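Local coordinates for protein phycocyanobilin lyase subunit alpha (PDB 5N3U) that associates with the CpcF subunit to form a lyase that is probably required for attaching the phycocyanobilin chromophore to the CpcA phycocyanin subunit, at residues Ser176-Cys180 and Asn209-Ala214; Arg184-Gln188 and Asp217-Tyr223; Ala227-Ala231 and Ala243-Leu247. All coordinates share one frame; numbering follows the deposited sequence.

Contact 1: residues Ser176-Cys180 and Asn209-Ala214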
loop_
_atom_site.group_PDB
_atom_site.type_symbol
_atom_site.label_atom_id
_atom_site.label_comp_id
_atom_site.label_asym_id
_atom_site.label_seq_id
_atom_site.Cartn_x
_atom_site.Cartn_y
_atom_site.Cartn_z
ATOM N N SER A 176 -14.528 -25.943 -0.941
ATOM C CA SER A 176 -14.147 -25.552 -2.307
ATOM C C SER A 176 -12.648 -25.359 -2.475
ATOM O O SER A 176 -12.112 -25.754 -3.474
ATOM C CB SER A 176 -14.793 -24.200 -2.704
ATOM O OG SER A 176 -16.076 -24.475 -3.106
ATOM N N ARG A 177 -11.998 -24.775 -1.465
ATOM C CA ARG A 177 -10.564 -24.597 -1.503
ATOM C C ARG A 177 -9.821 -25.846 -1.521
ATOM O O ARG A 177 -8.768 -25.944 -2.169
ATOM C CB ARG A 177 -10.128 -23.697 -0.318
ATOM C CG ARG A 177 -10.590 -22.243 -0.658
ATOM C CD ARG A 177 -10.289 -21.203 0.442
ATOM N NE ARG A 177 -8.833 -21.046 0.540
ATOM C CZ ARG A 177 -8.095 -19.985 0.222
ATOM N NH1 ARG A 177 -8.612 -18.810 -0.147
ATOM N NH2 ARG A 177 -6.781 -20.116 0.312
ATOM N N VAL A 178 -10.320 -26.859 -0.823
ATOM C CA VAL A 178 -9.677 -28.185 -0.842
ATOM C C VAL A 178 -9.814 -28.845 -2.231
ATOM O O VAL A 178 -8.891 -29.510 -2.745
ATOM C CB VAL A 178 -10.235 -29.041 0.286
ATOM C CG1 VAL A 178 -9.735 -30.412 0.204
ATOM C CG2 VAL A 178 -9.891 -28.361 1.656
ATOM N N GLN A 179 -10.988 -28.701 -2.822
ATOM C CA GLN A 179 -11.164 -29.294 -4.159
ATOM C C GLN A 179 -10.257 -28.669 -5.194
ATOM O O GLN A 179 -9.747 -29.382 -6.077
ATOM C CB GLN A 179 -12.608 -29.104 -4.613
ATOM C CG GLN A 179 -13.562 -29.845 -3.770
ATOM C CD GLN A 179 -14.997 -29.585 -4.195
ATOM O OE1 GLN A 179 -15.477 -28.459 -4.193
ATOM N NE2 GLN A 179 -15.669 -30.637 -4.548
ATOM N N CYS A 180 -10.068 -27.365 -5.102
ATOM C CA CYS A 180 -9.183 -26.635 -5.998
ATOM C C CYS A 180 -7.745 -27.098 -5.870
ATOM O O CYS A 180 -7.033 -27.330 -6.875
ATOM C CB CYS A 180 -9.324 -25.162 -5.705
ATOM S SG CYS A 180 -8.497 -24.041 -6.830
ATOM N N ASN A 209 -11.740 -14.638 -4.003
ATOM C CA ASN A 209 -10.573 -15.299 -3.407
ATOM C C ASN A 209 -10.228 -16.590 -4.092
ATOM O O ASN A 209 -9.102 -16.974 -4.157
ATOM C CB ASN A 209 -10.812 -15.745 -1.969
ATOM C CG ASN A 209 -11.427 -14.696 -1.128
ATOM O OD1 ASN A 209 -10.763 -13.762 -0.721
ATOM N ND2 ASN A 209 -12.696 -14.846 -0.843
ATOM N N LEU A 210 -11.237 -17.258 -4.573
ATOM C CA LEU A 210 -11.091 -18.555 -5.206
ATOM C C LEU A 210 -10.502 -18.317 -6.587
ATOM O O LEU A 210 -9.648 -19.025 -7.010
ATOM C CB LEU A 210 -12.421 -19.272 -5.321
ATOM C CG LEU A 210 -12.511 -20.473 -4.397
ATOM C CD1 LEU A 210 -13.813 -21.221 -4.517
ATOM C CD2 LEU A 210 -11.355 -21.390 -4.672
ATOM N N ARG A 211 -10.994 -17.302 -7.274
ATOM C CA ARG A 211 -10.405 -16.893 -8.554
ATOM C C ARG A 211 -8.908 -16.617 -8.416
ATOM O O ARG A 211 -8.069 -17.068 -9.230
ATOM C CB ARG A 211 -11.182 -15.691 -9.096
ATOM C CG ARG A 211 -12.632 -15.966 -9.366
ATOM C CD ARG A 211 -13.319 -15.065 -10.392
ATOM N NE ARG A 211 -13.503 -13.726 -9.891
ATOM C CZ ARG A 211 -14.516 -13.256 -9.175
ATOM N NH1 ARG A 211 -15.573 -13.973 -8.885
ATOM N NH2 ARG A 211 -14.459 -11.996 -8.757
ATOM N N ARG A 212 -8.501 -15.988 -7.319
ATOM C CA ARG A 212 -7.104 -15.686 -7.118
ATOM C C ARG A 212 -6.297 -16.911 -6.937
ATOM O O ARG A 212 -5.209 -17.066 -7.476
ATOM C CB ARG A 212 -6.880 -14.709 -5.928
ATOM C CG ARG A 212 -7.546 -13.353 -6.096
ATOM C CD ARG A 212 -7.381 -12.632 -4.763
ATOM N NE ARG A 212 -7.766 -11.244 -4.803
ATOM C CZ ARG A 212 -8.096 -10.520 -3.721
ATOM N NH1 ARG A 212 -8.171 -11.073 -2.525
ATOM N NH2 ARG A 212 -8.359 -9.257 -3.839
ATOM N N VAL A 213 -6.812 -17.814 -6.156
ATOM C CA VAL A 213 -6.167 -19.104 -5.956
ATOM C C VAL A 213 -6.069 -19.878 -7.297
ATOM O O VAL A 213 -5.004 -20.412 -7.622
ATOM C CB VAL A 213 -6.955 -19.939 -4.919
ATOM C CG1 VAL A 213 -6.568 -21.402 -5.023
ATOM C CG2 VAL A 213 -6.651 -19.370 -3.521
ATOM N N ALA A 214 -7.138 -19.881 -8.063
ATOM C CA ALA A 214 -7.122 -20.603 -9.340
ATOM C C ALA A 214 -6.040 -20.009 -10.291
ATOM O O ALA A 214 -5.310 -20.738 -10.963
ATOM C CB ALA A 214 -8.486 -20.537 -9.945
#

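Contact 2: residues Arg184-Gln188 and Asp217-Tyr223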
loop_
_atom_site.group_PDB
_atom_site.type_symbol
_atom_site.label_atom_id
_atom_site.label_comp_id
_atom_site.label_asym_id
_atom_site.label_seq_id
_atom_site.Cartn_x
_atom_site.Cartn_y
_atom_site.Cartn_z
ATOM N N ARG A 184 -5.416 -28.921 -8.667
ATOM C CA ARG A 184 -4.039 -28.592 -8.956
ATOM C C ARG A 184 -3.055 -29.651 -8.826
ATOM O O ARG A 184 -2.205 -29.880 -9.717
ATOM C CB ARG A 184 -3.618 -27.380 -8.088
ATOM C CG ARG A 184 -2.188 -26.973 -8.254
ATOM C CD ARG A 184 -1.913 -26.179 -7.002
ATOM N NE ARG A 184 -0.773 -25.270 -6.916
ATOM C CZ ARG A 184 0.465 -25.581 -6.641
ATOM N NH1 ARG A 184 0.917 -26.868 -6.565
ATOM N NH2 ARG A 184 1.300 -24.546 -6.521
ATOM N N ALA A 185 -3.107 -30.354 -7.720
ATOM C CA ALA A 185 -2.209 -31.453 -7.538
ATOM C C ALA A 185 -2.429 -32.583 -8.560
ATOM O O ALA A 185 -1.475 -33.133 -9.121
ATOM C CB ALA A 185 -2.331 -32.014 -6.173
ATOM N N MET A 186 -3.694 -32.863 -8.840
ATOM C CA MET A 186 -3.948 -33.916 -9.807
ATOM C C MET A 186 -3.370 -33.585 -11.191
ATOM O O MET A 186 -2.793 -34.456 -11.874
ATOM C CB MET A 186 -5.433 -34.184 -9.843
ATOM C CG MET A 186 -5.982 -35.023 -8.656
ATOM S SD MET A 186 -5.221 -36.601 -8.420
ATOM C CE MET A 186 -5.816 -37.546 -9.904
ATOM N N TYR A 187 -3.566 -32.364 -11.621
ATOM C CA TYR A 187 -2.934 -31.927 -12.860
ATOM C C TYR A 187 -1.412 -32.032 -12.851
ATOM O O TYR A 187 -0.763 -32.576 -13.772
ATOM C CB TYR A 187 -3.359 -30.547 -13.219
ATOM C CG TYR A 187 -2.811 -30.194 -14.611
ATOM C CD1 TYR A 187 -1.531 -29.637 -14.767
ATOM C CD2 TYR A 187 -3.549 -30.463 -15.743
ATOM C CE1 TYR A 187 -1.029 -29.333 -16.037
ATOM C CE2 TYR A 187 -3.059 -30.166 -17.016
ATOM C CZ TYR A 187 -1.803 -29.620 -17.158
ATOM O OH TYR A 187 -1.282 -29.325 -18.396
ATOM N N GLN A 188 -0.776 -31.563 -11.780
ATOM C CA GLN A 188 0.646 -31.651 -11.731
ATOM C C GLN A 188 1.147 -33.004 -11.779
ATOM O O GLN A 188 2.150 -33.257 -12.406
ATOM C CB GLN A 188 1.233 -30.947 -10.485
ATOM C CG GLN A 188 1.090 -29.488 -10.526
ATOM C CD GLN A 188 1.635 -28.833 -9.224
ATOM O OE1 GLN A 188 1.106 -29.032 -8.129
ATOM N NE2 GLN A 188 2.615 -28.057 -9.360
ATOM N N ASP A 217 -2.678 -21.214 -9.200
ATOM C CA ASP A 217 -2.558 -22.648 -9.529
ATOM C C ASP A 217 -2.308 -22.847 -11.050
ATOM O O ASP A 217 -1.459 -23.631 -11.441
ATOM C CB ASP A 217 -3.860 -23.417 -9.111
ATOM C CG ASP A 217 -4.047 -23.538 -7.607
ATOM O OD1 ASP A 217 -3.096 -23.231 -6.817
ATOM O OD2 ASP A 217 -5.163 -23.917 -7.186
ATOM N N LEU A 218 -3.036 -22.111 -11.863
ATOM C CA LEU A 218 -2.867 -22.208 -13.313
ATOM C C LEU A 218 -1.513 -21.770 -13.743
ATOM O O LEU A 218 -0.869 -22.430 -14.583
ATOM C CB LEU A 218 -3.918 -21.424 -14.045
ATOM C CG LEU A 218 -5.269 -22.082 -13.981
ATOM C CD1 LEU A 218 -6.380 -21.101 -14.253
ATOM C CD2 LEU A 218 -5.287 -23.241 -14.952
ATOM N N GLY A 219 -1.003 -20.718 -13.099
ATOM C CA GLY A 219 0.419 -20.381 -13.249
ATOM C C GLY A 219 1.414 -21.428 -12.854
ATOM O O GLY A 219 2.302 -21.767 -13.625
ATOM N N ALA A 220 1.203 -22.026 -11.691
ATOM C CA ALA A 220 2.072 -23.101 -11.184
ATOM C C ALA A 220 2.109 -24.324 -12.062
ATOM O O ALA A 220 3.119 -24.975 -12.203
ATOM C CB ALA A 220 1.595 -23.517 -9.797
ATOM N N ILE A 221 1.020 -24.641 -12.703
ATOM C CA ILE A 221 1.011 -25.821 -13.518
ATOM C C ILE A 221 1.306 -25.513 -14.969
ATOM O O ILE A 221 1.596 -26.415 -15.718
ATOM C CB ILE A 221 -0.315 -26.576 -13.341
ATOM C CG1 ILE A 221 -1.451 -25.791 -13.944
ATOM C CG2 ILE A 221 -0.520 -26.847 -11.853
ATOM C CD1 ILE A 221 -2.817 -26.401 -13.822
ATOM N N GLY A 222 1.173 -24.247 -15.369
ATOM C CA GLY A 222 1.527 -23.807 -16.717
ATOM C C GLY A 222 0.534 -24.269 -17.770
ATOM O O GLY A 222 0.954 -24.533 -18.881
ATOM N N TYR A 223 -0.760 -24.328 -17.446
ATOM C CA TYR A 223 -1.793 -24.874 -18.344
ATOM C C TYR A 223 -2.172 -23.906 -19.447
ATOM O O TYR A 223 -3.030 -23.029 -19.269
ATOM C CB TYR A 223 -3.051 -25.246 -17.541
ATOM C CG TYR A 223 -4.205 -25.914 -18.305
ATOM C CD1 TYR A 223 -4.011 -27.080 -19.070
ATOM C CD2 TYR A 223 -5.502 -25.416 -18.195
ATOM C CE1 TYR A 223 -5.080 -27.688 -19.751
ATOM C CE2 TYR A 223 -6.572 -26.038 -18.814
ATOM C CZ TYR A 223 -6.343 -27.155 -19.612
ATOM O OH TYR A 223 -7.421 -27.700 -20.233
HETATM O O HOH W 1 0.974 -27.608 -18.404
#

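Contact 3: residues Ala227-Ala231 and Ala243-Leu247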
loop_
_atom_site.group_PDB
_atom_site.type_symbol
_atom_site.label_atom_id
_atom_site.label_comp_id
_atom_site.label_asym_id
_atom_site.label_seq_id
_atom_site.Cartn_x
_atom_site.Cartn_y
_atom_site.Cartn_z
ATOM N N ALA A 227 -5.066 -19.616 -21.101
ATOM C CA ALA A 227 -4.557 -18.200 -21.303
ATOM C C ALA A 227 -5.624 -17.113 -21.454
ATOM O O ALA A 227 -5.611 -16.127 -20.721
ATOM C CB ALA A 227 -3.613 -18.180 -22.450
ATOM N N GLU A 228 -6.592 -17.277 -22.363
ATOM C CA GLU A 228 -7.597 -16.219 -22.536
ATOM C C GLU A 228 -8.576 -16.171 -21.404
ATOM O O GLU A 228 -9.078 -15.094 -21.048
ATOM C CB GLU A 228 -8.355 -16.329 -23.915
ATOM C CG GLU A 228 -7.414 -16.081 -25.088
ATOM C CD GLU A 228 -6.437 -17.237 -25.350
ATOM O OE1 GLU A 228 -6.717 -18.415 -24.982
ATOM O OE2 GLU A 228 -5.356 -17.023 -25.944
ATOM N N ALA A 229 -8.874 -17.319 -20.790
ATOM C CA ALA A 229 -9.691 -17.282 -19.639
ATOM C C ALA A 229 -8.944 -16.505 -18.504
ATOM O O ALA A 229 -9.559 -15.802 -17.761
ATOM C CB ALA A 229 -10.027 -18.670 -19.150
ATOM N N ILE A 230 -7.642 -16.674 -18.391
ATOM C CA ILE A 230 -6.884 -15.944 -17.333
ATOM C C ILE A 230 -6.992 -14.447 -17.611
ATOM O O ILE A 230 -7.395 -13.652 -16.753
ATOM C CB ILE A 230 -5.430 -16.399 -17.347
ATOM C CG1 ILE A 230 -5.382 -17.782 -16.716
ATOM C CG2 ILE A 230 -4.475 -15.393 -16.636
ATOM C CD1 ILE A 230 -4.111 -18.518 -17.067
ATOM N N ALA A 231 -6.709 -14.078 -18.844
ATOM C CA ALA A 231 -6.678 -12.655 -19.226
ATOM C C ALA A 231 -8.008 -11.981 -19.072
ATOM O O ALA A 231 -8.068 -10.797 -18.729
ATOM C CB ALA A 231 -6.048 -12.475 -20.616
ATOM N N ALA A 243 -0.100 -15.715 -13.320
ATOM C CA ALA A 243 -0.602 -16.918 -14.000
ATOM C C ALA A 243 -0.032 -17.021 -15.403
ATOM O O ALA A 243 0.584 -18.036 -15.763
ATOM C CB ALA A 243 -2.089 -16.851 -14.012
ATOM N N LEU A 244 -0.079 -15.913 -16.149
ATOM C CA LEU A 244 0.491 -15.884 -17.518
ATOM C C LEU A 244 1.941 -16.127 -17.542
ATOM O O LEU A 244 2.468 -16.848 -18.367
ATOM C CB LEU A 244 0.070 -14.607 -18.291
ATOM C CG LEU A 244 -1.419 -14.496 -18.516
ATOM C CD1 LEU A 244 -1.937 -13.121 -19.000
ATOM C CD2 LEU A 244 -1.836 -15.585 -19.540
ATOM N N LYS A 245 2.640 -15.604 -16.563
ATOM C CA LYS A 245 4.040 -15.860 -16.491
ATOM C C LYS A 245 4.333 -17.346 -16.368
ATOM O O LYS A 245 5.332 -17.821 -16.890
ATOM C CB LYS A 245 4.571 -15.220 -15.203
ATOM C CG LYS A 245 5.980 -15.518 -14.909
ATOM C CD LYS A 245 6.296 -14.954 -13.542
ATOM C CE LYS A 245 7.767 -14.812 -13.339
ATOM N NZ LYS A 245 8.296 -16.090 -12.859
ATOM N N GLY A 246 3.533 -18.056 -15.591
ATOM C CA GLY A 246 3.775 -19.508 -15.427
ATOM C C GLY A 246 3.468 -20.225 -16.734
ATOM O O GLY A 246 4.160 -21.120 -17.172
ATOM N N LEU A 247 2.461 -19.793 -17.414
ATOM C CA LEU A 247 2.195 -20.360 -18.732
ATOM C C LEU A 247 3.367 -20.125 -19.702
ATOM O O LEU A 247 3.817 -21.033 -20.415
ATOM C CB LEU A 247 0.913 -19.788 -19.283
ATOM C CG LEU A 247 -0.333 -20.577 -19.063
ATOM C CD1 LEU A 247 -0.731 -20.652 -17.606
ATOM C CD2 LEU A 247 -1.495 -19.966 -19.818
#

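Contact 1: residues Ser176-Cys180 and Asn209-Ala214
Arg177 meets Val213 and Asn209 through its guanidinium group. The CG2 methyl of Val213 lies over one face of that group, with Arg177 NH2 to Val213 CG2 at 3.9 Å. The CB of Asn209 sits at the edge, near the guanidinium plane, 4.2 Å from Arg177 NH1. The arginine chain bends at its third torsion (chi3 67°), which turns the planar end toward Val213. The two side chains cross at about a right angle. The charge itself is met outside the two segments, by a salt bridge from Arg177 NH2 to Glu149 OE2. Val213 thus packs on the flat face of a guanidinium whose NH2 is paired with Glu149.

Leu210 reaches Ser176 and Arg177 with its two methyls. Its CD1 is 3.6 Å from Ser176 CB. Its CD2 lies 4.2 Å from Arg177 CG, and the leucine and arginine chains lie alongside, running opposite ways. Cys180 is modelled in two conformers. In one of them its SG touches Val213 CG1 at 3.7 Å. Across the pair the contact is made by van der Waals packing alone.

The segments run nearly parallel, with their axes at 13° and 10.8 Å apart at closest. They belong to helices 176-190 and 208-221. This is consistent with a HEAT-repeat solenoid, in which helices of successive layers stack side by side. Helix 193-203 lies against both: Cys180 touches Leu199, while Leu210 and Ala214 touch Val202.

Contact 2: residues Arg184-Gln188 and Asp217-Tyr223
Arg184 faces Asp217, and Gln188 faces Ile221, on two helical segments that run almost in the same direction. Their axes make an angle of 13° and approach to 10.1 Å. The second helix ends at Ile221. Gly222 then leaves helical geometry with positive phi (73°), and the turned chain brings Tyr223 back toward Tyr187.

Arg184 and Asp217 form a salt bridge. Arg184 has CG opposite its backbone N and a chain extended to NE, which carries the guanidinium to Asp217 and Ala220. Its NE gives a weak, bent hydrogen bond to Asp217 OD1 (3.1 Å, 125° at the hydrogen). The guanidinium and carboxylate planes are almost perpendicular, so the pair is not a flat two-pronged one. Ala220 CB lies over one guanidinium face, 3.4 Å from Arg184 NH2. That same nitrogen has a stronger partner in Glu113, through a salt bridge. Glu153 brings a like charge close to Asp217, so Arg184 probably eases a crowding of acids here.

Ile221 packs between Tyr187 and Gln188. Its CB is 3.6 Å from Tyr187 CD1, and its CG2 is 3.4 Å from Gln188 CG. The rings of Tyr187 and Tyr223 meet obliquely, with centroids 5.4 Å apart. Water 1 lies in the plane of the Tyr187 ring, 2.8 Å from Tyr187 OH. It donates to the O of Ile221 and, weakly, to that of Gly222, and so ties the tyrosine hydroxyl to the helix end.

Helix 193-203 packs against both segments in this HEAT-like stack. Tyr187 touches Tyr195, Ile221 touches Leu199, and the hydroxyl of Tyr223 is hydrogen-bonded to Glu197.

Contact 3: residues Ala227-Ala231 and Ala243-Leu247
Ile230 and Leu244 meet between two antiparallel helical segments, whose axes approach to 10.3 Å and cross at -162°. By CA positions Ala227 pairs with Leu244, and Ile230 with Ala243. The segments belong to the consecutive helices 227-232 and 237-250, which pack as an antiparallel helical hairpin.

Ile230 makes most of the contact from 227-231. Its CG2 is anti to the backbone N, while CG1 lies beside that nitrogen (chi1 -75°). The CG2 methyl meets Leu244 and Ala243. It is 3.7 Å from Leu244 CG and 3.8 Å from Ala243 CB. The other branch ends in CD1, which also touches Ala243 and lies 4.0 Å from Leu247 CD1. Ile230 and Leu247 meet tip to tip, whereas Ile230 and Leu244 pass side by side, pointing opposite ways.

Ala227 meets one methyl of each leucine. Leu247 CD2 is 3.8 Å from Ala227 CB and equally near the backbone N of that residue. Leu244 CD2 comes within 4.0 Å of the carbonyl O of Ala227, beside the helix backbone. The small alanine thus lets both leucines come close to the main chain. Ala231 CB touches Leu244 CD1 more loosely, at 4.5 Å.

Other helices close the site. Leu215 of helix 208-221 touches Ile230 and Ala243. Helix 263-273 adds Leu271 against Ala227 and Ala231, and Met272 against Leu244. The charged Lys245 takes no part in the seam. It reaches the beta subunit, by a salt bridge to Glu187 and a cation-pi contact with Trp151 of that chain.

The side chains that meet are all aliphatic, and most are buried. Such a seam depends on shape and on exclusion of water, with no directed polar bond between the segments.

How the contacts relate
Contacts 1 and 2 join the same two helices, 176-190 and 208-221, at successive levels. They adjoin at Cys180 and Asp217. Contact 1 is partly buried and mixes an arginine face with aliphatic groups. Contact 2 is buried, yet it holds a salt bridge and a bound water at the helix end. Contact 3 joins the next helices, 227-232 and 237-250, farther from the chain centre. It is buried too, but antiparallel, and the side chains that meet in it are all aliphatic. Leu247 links it to contact 2, with Leu247 CD2 3.5 Å from Tyr223 O. Contacts 1 and 3 do not touch; their centres are about 16 Å apart.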